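Local coordinates for protein acinetobacter secreted protease CpaA (Acinetobacter nosocomialis M2, PDB 6O38) that is a secreted zinc metalloprotease, probably cleaving protein substrates outside the cell after export by the type II secretion system with the chaperone CpaB, at residues Leu36-Asn41 with Asp46-Arg51; Glu70-Asn75 with Tyr80-Asn85. All blocks are in the same frame, centred on the assembly; numbering follows the deposited sequence.

Contact 1: residues Leu36-Asn41 with Asp46-Arg51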
loop_
_atom_site.group_PDB
_atom_site.type_symbol
_atom_site.label_atom_id
_atom_site.label_comp_id
_atom_site.label_asym_id
_atom_site.label_seq_id
_atom_site.Cartn_x
_atom_site.Cartn_y
_atom_site.Cartn_z
ATOM N N LEU A 36 19.125 -14.717 2.677
ATOM C CA LEU A 36 20.409 -14.609 3.348
ATOM C C LEU A 36 20.380 -13.449 4.337
ATOM O O LEU A 36 19.578 -12.519 4.213
ATOM C CB LEU A 36 21.555 -14.404 2.345
ATOM C CG LEU A 36 22.004 -15.574 1.463
ATOM C CD1 LEU A 36 20.995 -15.883 0.367
ATOM C CD2 LEU A 36 23.372 -15.285 0.862
ATOM N N SER A 37 21.271 -13.513 5.323
ATOM C CA SER A 37 21.372 -12.464 6.327
ATOM C C SER A 37 22.780 -12.452 6.900
ATOM O O SER A 37 23.458 -13.481 6.945
ATOM C CB SER A 37 20.345 -12.653 7.449
ATOM O OG SER A 37 20.594 -13.847 8.171
ATOM N N LEU A 38 23.213 -11.265 7.338
ATOM C CA LEU A 38 24.504 -11.046 7.969
ATOM C C LEU A 38 24.379 -11.146 9.487
ATOM O O LEU A 38 23.326 -10.831 10.052
ATOM C CB LEU A 38 25.058 -9.676 7.585
ATOM C CG LEU A 38 25.310 -9.454 6.091
ATOM C CD1 LEU A 38 25.795 -8.038 5.829
ATOM C CD2 LEU A 38 26.306 -10.473 5.556
ATOM N N PRO A 39 25.431 -11.587 10.175
ATOM C CA PRO A 39 25.331 -11.767 11.628
ATOM C C PRO A 39 25.351 -10.436 12.363
ATOM O O PRO A 39 26.056 -9.501 11.980
ATOM C CB PRO A 39 26.565 -12.609 11.964
ATOM C CG PRO A 39 27.553 -12.237 10.911
ATOM C CD PRO A 39 26.752 -11.986 9.659
ATOM N N THR A 40 24.559 -10.362 13.435
ATOM C CA THR A 40 24.542 -9.165 14.269
ATOM C C THR A 40 25.786 -9.086 15.146
ATOM O O THR A 40 26.424 -8.031 15.241
ATOM C CB THR A 40 23.275 -9.137 15.128
ATOM O OG1 THR A 40 23.013 -10.450 15.640
ATOM C CG2 THR A 40 22.083 -8.667 14.306
ATOM N N ASN A 41 26.143 -10.191 15.795
ATOM C CA ASN A 41 27.368 -10.237 16.579
ATOM C C ASN A 41 28.571 -10.323 15.648
ATOM O O ASN A 41 28.625 -11.189 14.770
ATOM C CB ASN A 41 27.340 -11.436 17.528
ATOM C CG ASN A 41 27.785 -11.082 18.933
ATOM O OD1 ASN A 41 27.819 -9.910 19.309
ATOM N ND2 ASN A 41 28.125 -12.097 19.720
ATOM N N ASP A 46 35.669 -7.131 10.600
ATOM C CA ASP A 46 35.306 -8.382 9.950
ATOM C C ASP A 46 34.804 -8.121 8.536
ATOM O O ASP A 46 34.060 -7.166 8.290
ATOM C CB ASP A 46 34.240 -9.117 10.762
ATOM C CG ASP A 46 34.771 -9.642 12.083
ATOM O OD1 ASP A 46 35.973 -9.448 12.359
ATOM O OD2 ASP A 46 33.986 -10.249 12.841
ATOM N N LYS A 47 35.217 -8.974 7.602
ATOM C CA LYS A 47 34.868 -8.837 6.194
ATOM C C LYS A 47 34.051 -10.042 5.750
ATOM O O LYS A 47 34.430 -11.187 6.018
ATOM C CB LYS A 47 36.123 -8.701 5.326
ATOM C CG LYS A 47 35.838 -8.658 3.833
ATOM C CD LYS A 47 37.121 -8.591 3.020
ATOM C CE LYS A 47 37.882 -7.301 3.286
ATOM N NZ LYS A 47 39.100 -7.194 2.436
ATOM N N ILE A 48 32.935 -9.779 5.073
ATOM C CA ILE A 48 32.083 -10.817 4.506
ATOM C C ILE A 48 31.868 -10.503 3.034
ATOM O O ILE A 48 31.525 -9.369 2.682
ATOM C CB ILE A 48 30.731 -10.919 5.241
ATOM C CG1 ILE A 48 30.924 -11.505 6.640
ATOM C CG2 ILE A 48 29.743 -11.756 4.439
ATOM C CD1 ILE A 48 29.626 -11.788 7.364
ATOM N N THR A 49 32.077 -11.501 2.176
ATOM C CA THR A 49 31.888 -11.352 0.740
ATOM C C THR A 49 30.923 -12.421 0.251
ATOM O O THR A 49 31.135 -13.613 0.496
ATOM C CB THR A 49 33.219 -11.455 -0.013
ATOM O OG1 THR A 49 34.086 -10.391 0.400
ATOM C CG2 THR A 49 32.993 -11.363 -1.515
ATOM N N ILE A 50 29.868 -11.994 -0.438
ATOM C CA ILE A 50 28.834 -12.887 -0.949
ATOM C C ILE A 50 28.991 -12.982 -2.460
ATOM O O ILE A 50 28.933 -11.967 -3.165
ATOM C CB ILE A 50 27.426 -12.401 -0.573
ATOM C CG1 ILE A 50 27.298 -12.251 0.944
ATOM C CG2 ILE A 50 26.373 -13.362 -1.103
ATOM C CD1 ILE A 50 25.953 -11.714 1.390
ATOM N N ARG A 51 29.190 -14.201 -2.957
ATOM C CA ARG A 51 29.254 -14.476 -4.383
ATOM C C ARG A 51 28.138 -15.439 -4.763
ATOM O O ARG A 51 27.668 -16.225 -3.935
ATOM C CB ARG A 51 30.609 -15.072 -4.785
ATOM C CG ARG A 51 31.786 -14.123 -4.642
ATOM C CD ARG A 51 33.074 -14.791 -5.101
ATOM N NE ARG A 51 34.225 -13.899 -5.011
ATOM C CZ ARG A 51 35.465 -14.247 -5.340
ATOM N NH1 ARG A 51 36.454 -13.372 -5.226
ATOM N NH2 ARG A 51 35.717 -15.473 -5.781
#
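Leu36, Leu38, Ile48 and Ile50 share one first torsion: CG of the leucines and CG1 of the isoleucines lie opposite the carbonyl carbon (chi1 -57° to -72°), which sends these side chains across the space between Leu36-Asn41 and Asp46-Arg51. In both isoleucines this leaves CG2 opposite the backbone N as a second point of contact. Leu38 uses a single methyl: its CD2 lies 3.8 Å from Ile48 CG2 and 4.0 Å from Ile48 CD1, the two side chains lying alongside and pointing opposite ways. The same CD2 is only loosely near Ile50, 4.4 Å from its CD1. Leu36 and Ile50 meet tip to tip, with Leu36 CD2 at 4.1 Å from Ile50 CG2. The Pro39 ring presents its CD to Ile48 CD1 at 3.7 Å. No hydrogen bond joins the segments, and the nearest CA pair, Leu38 and Ile48, is 8.3 Å apart, so side chains alone bridge the gap. Phe25, Leu27, Leu60 and Phe82 add to the apolar surroundings. Strand 35-37 and the loop that follows it pack on strand 47-52 of a different sheet, and such face-to-face apolar packing is characteristic of a beta-sandwich core, here within the StcE-type domain.

Contact 2: residues Glu70-Asn75 with Tyr80-Asn85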
loop_
_atom_site.group_PDB
_atom_site.type_symbol
_atom_site.label_atom_id
_atom_site.label_comp_id
_atom_site.label_asym_id
_atom_site.label_seq_id
_atom_site.Cartn_x
_atom_site.Cartn_y
_atom_site.Cartn_z
ATOM N N GLU A 70 15.547 -2.130 1.496
ATOM C CA GLU A 70 15.091 -3.162 2.421
ATOM C C GLU A 70 15.704 -4.521 2.105
ATOM O O GLU A 70 16.078 -5.261 3.021
ATOM C CB GLU A 70 13.564 -3.247 2.409
ATOM C CG GLU A 70 12.906 -2.581 3.608
ATOM C CD GLU A 70 11.393 -2.571 3.525
ATOM O OE1 GLU A 70 10.831 -3.320 2.697
ATOM O OE2 GLU A 70 10.764 -1.809 4.287
ATOM N N VAL A 71 15.811 -4.871 0.825
ATOM C CA VAL A 71 16.325 -6.170 0.404
ATOM C C VAL A 71 17.285 -5.962 -0.759
ATOM O O VAL A 71 17.060 -5.104 -1.619
ATOM C CB VAL A 71 15.182 -7.132 0.006
ATOM C CG1 VAL A 71 15.736 -8.470 -0.453
ATOM C CG2 VAL A 71 14.213 -7.332 1.163
ATOM N N LEU A 72 18.365 -6.742 -0.780
ATOM C CA LEU A 72 19.296 -6.769 -1.900
ATOM C C LEU A 72 19.023 -7.993 -2.761
ATOM O O LEU A 72 18.958 -9.115 -2.249
ATOM C CB LEU A 72 20.749 -6.789 -1.422
ATOM C CG LEU A 72 21.371 -5.493 -0.905
ATOM C CD1 LEU A 72 22.831 -5.417 -1.323
ATOM C CD2 LEU A 72 20.599 -4.272 -1.381
ATOM N N LYS A 73 18.871 -7.776 -4.064
ATOM C CA LYS A 73 18.676 -8.863 -5.014
ATOM C C LYS A 73 20.040 -9.370 -5.466
ATOM O O LYS A 73 20.820 -8.619 -6.061
ATOM C CB LYS A 73 17.845 -8.396 -6.208
ATOM C CG LYS A 73 17.306 -9.520 -7.081
ATOM C CD LYS A 73 16.446 -8.967 -8.209
ATOM C CE LYS A 73 15.648 -10.064 -8.901
ATOM N NZ LYS A 73 16.519 -11.059 -9.583
ATOM N N ILE A 74 20.326 -10.637 -5.181
ATOM C CA ILE A 74 21.596 -11.260 -5.536
ATOM C C ILE A 74 21.375 -12.123 -6.770
ATOM O O ILE A 74 20.559 -13.051 -6.750
ATOM C CB ILE A 74 22.158 -12.092 -4.374
ATOM C CG1 ILE A 74 22.459 -11.198 -3.169
ATOM C CG2 ILE A 74 23.407 -12.837 -4.809
ATOM C CD1 ILE A 74 23.025 -11.945 -1.980
ATOM N N ASN A 75 22.099 -11.818 -7.842
ATOM C CA ASN A 75 22.009 -12.557 -9.092
ATOM C C ASN A 75 23.325 -13.267 -9.378
ATOM O O ASN A 75 24.337 -13.059 -8.703
ATOM C CB ASN A 75 21.643 -11.622 -10.251
ATOM C CG ASN A 75 20.295 -10.956 -10.061
ATOM O OD1 ASN A 75 19.250 -11.577 -10.256
ATOM N ND2 ASN A 75 20.313 -9.683 -9.683
ATOM N N TYR A 80 29.112 -9.035 -3.597
ATOM C CA TYR A 80 28.874 -8.037 -2.565
ATOM C C TYR A 80 29.885 -8.210 -1.439
ATOM O O TYR A 80 30.169 -9.334 -1.016
ATOM C CB TYR A 80 27.453 -8.150 -2.009
ATOM C CG TYR A 80 26.375 -7.826 -3.014
ATOM C CD1 TYR A 80 25.945 -6.519 -3.197
ATOM C CD2 TYR A 80 25.786 -8.823 -3.778
ATOM C CE1 TYR A 80 24.959 -6.213 -4.114
ATOM C CE2 TYR A 80 24.796 -8.527 -4.698
ATOM C CZ TYR A 80 24.388 -7.220 -4.862
ATOM O OH TYR A 80 23.405 -6.917 -5.776
ATOM N N GLN A 81 30.425 -7.094 -0.957
ATOM C CA GLN A 81 31.434 -7.102 0.093
ATOM C C GLN A 81 31.005 -6.160 1.207
ATOM O O GLN A 81 30.654 -5.005 0.948
ATOM C CB GLN A 81 32.805 -6.688 -0.452
ATOM C CG GLN A 81 33.946 -6.865 0.535
ATOM C CD GLN A 81 35.272 -6.387 -0.021
ATOM O OE1 GLN A 81 36.326 -6.943 0.291
ATOM N NE2 GLN A 81 35.229 -5.347 -0.847
ATOM N N PHE A 82 31.035 -6.654 2.443
ATOM C CA PHE A 82 30.655 -5.875 3.613
ATOM C C PHE A 82 31.786 -5.887 4.630
ATOM O O PHE A 82 32.475 -6.898 4.795
ATOM C CB PHE A 82 29.373 -6.418 4.258
ATOM C CG PHE A 82 28.162 -6.327 3.377
ATOM C CD1 PHE A 82 27.369 -5.191 3.381
ATOM C CD2 PHE A 82 27.811 -7.379 2.548
ATOM C CE1 PHE A 82 26.252 -5.105 2.572
ATOM C CE2 PHE A 82 26.696 -7.299 1.736
ATOM C CZ PHE A 82 25.915 -6.160 1.749
ATOM N N ILE A 83 31.972 -4.757 5.308
ATOM C CA ILE A 83 32.938 -4.630 6.392
ATOM C C ILE A 83 32.202 -4.076 7.603
ATOM O O ILE A 83 31.606 -2.994 7.528
ATOM C CB ILE A 83 34.122 -3.723 6.015
ATOM C CG1 ILE A 83 34.912 -4.328 4.853
ATOM C CG2 ILE A 83 35.027 -3.502 7.218
ATOM C CD1 ILE A 83 36.129 -3.522 4.455
ATOM N N PHE A 84 32.237 -4.813 8.709
ATOM C CA PHE A 84 31.517 -4.414 9.907
ATOM C C PHE A 84 32.100 -3.120 10.477
ATOM O O PHE A 84 33.163 -2.644 10.064
ATOM C CB PHE A 84 31.558 -5.533 10.950
ATOM C CG PHE A 84 30.512 -5.407 12.024
ATOM C CD1 PHE A 84 29.179 -5.654 11.742
ATOM C CD2 PHE A 84 30.864 -5.052 13.315
ATOM C CE1 PHE A 84 28.216 -5.542 12.727
ATOM C CE2 PHE A 84 29.905 -4.938 14.304
ATOM C CZ PHE A 84 28.579 -5.184 14.010
ATOM N N ASN A 85 31.382 -2.543 11.437
ATOM C CA ASN A 85 31.808 -1.303 12.079
ATOM C C ASN A 85 31.207 -1.269 13.477
ATOM O O ASN A 85 29.990 -1.131 13.623
ATOM C CB ASN A 85 31.377 -0.087 11.265
ATOM C CG ASN A 85 31.878 1.216 11.853
ATOM O OD1 ASN A 85 31.266 1.776 12.762
ATOM N ND2 ASN A 85 32.995 1.709 11.332
#
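The Tyr80 ring is met obliquely from the facing strand by Leu72 and Ile74, both on the same side of the ring plane, Leu72 toward the CD1/CE1 edge and Ile74 toward the CD2/CE2 edge. Leu72 CD1 lies 3.6 Å from Tyr80 CE1 and also close to CD1 of the ring, the two side chains crossing at a slant. Ile74 CG1 is 3.9 Å from Tyr80 CE2, and here the side chains pass with opposed directions. The phenol end reaches beyond both: Tyr80 OH stands 3.1 Å from Lys73 O, the closest approach between the segments. The Phe82 ring takes a smaller share, with Leu72 CD1 at its edge, near the ring plane and 4.4 Å from Phe82 CZ. Tyr80 CG lies opposite the carbonyl carbon (chi1 -65°), and from there the ring extends to strand 71-74. Strands 71-74 and 80-85 come from the two facing sheets of the beta-sandwich domain: their axes approach to 11.1 Å, with 140° between their N-to-C directions, and side chains meet across the interval. Backbone bonds tie Leu72 to Leu60 in one sheet and Phe82 to Ile48 in the other. At the exposed margin the Lys73 side chain bends round to Asn75, its NZ donating to Asn75 OD1 at 2.9 Å, in the carbonyl plane on a lone pair with a C=O...N angle of 133°. Ser57 OG hydrogen-bonds to both of those polar atoms, and Asn75 ND2 is bonded to Thr115 OG1. Just before the strand, Glu70 OE1 accepts a hydrogen bond from the backbone N of Asn96 of the chaperone CpaB.

Overall arrangement
Contacts 1 and 2 follow one another along the chain and lie with their centres about 8 Å apart within the same beta-sandwich domain. Both join the small sheet 35-37, 58-61, 71-74 to the opposing sheet: contact 1 through strand 35-37 and the loop after it on 47-52, contact 2 through 71-74 on 79-85. In that opposing sheet, 47-52 and 79-85 are antiparallel neighbours: Ile50 N is 2.7 Å from Tyr80 O and Ile48 O is 2.8 Å from Phe82 N, both probable hydrogen bonds. Side chains also link the contacts, Leu38 touching Phe82 and Ile74 touching Ile50. Both belong to the N-terminal StcE-type region, whereas the zinc ion is bound by His498, His502 and His508 in the reprolysin-like region.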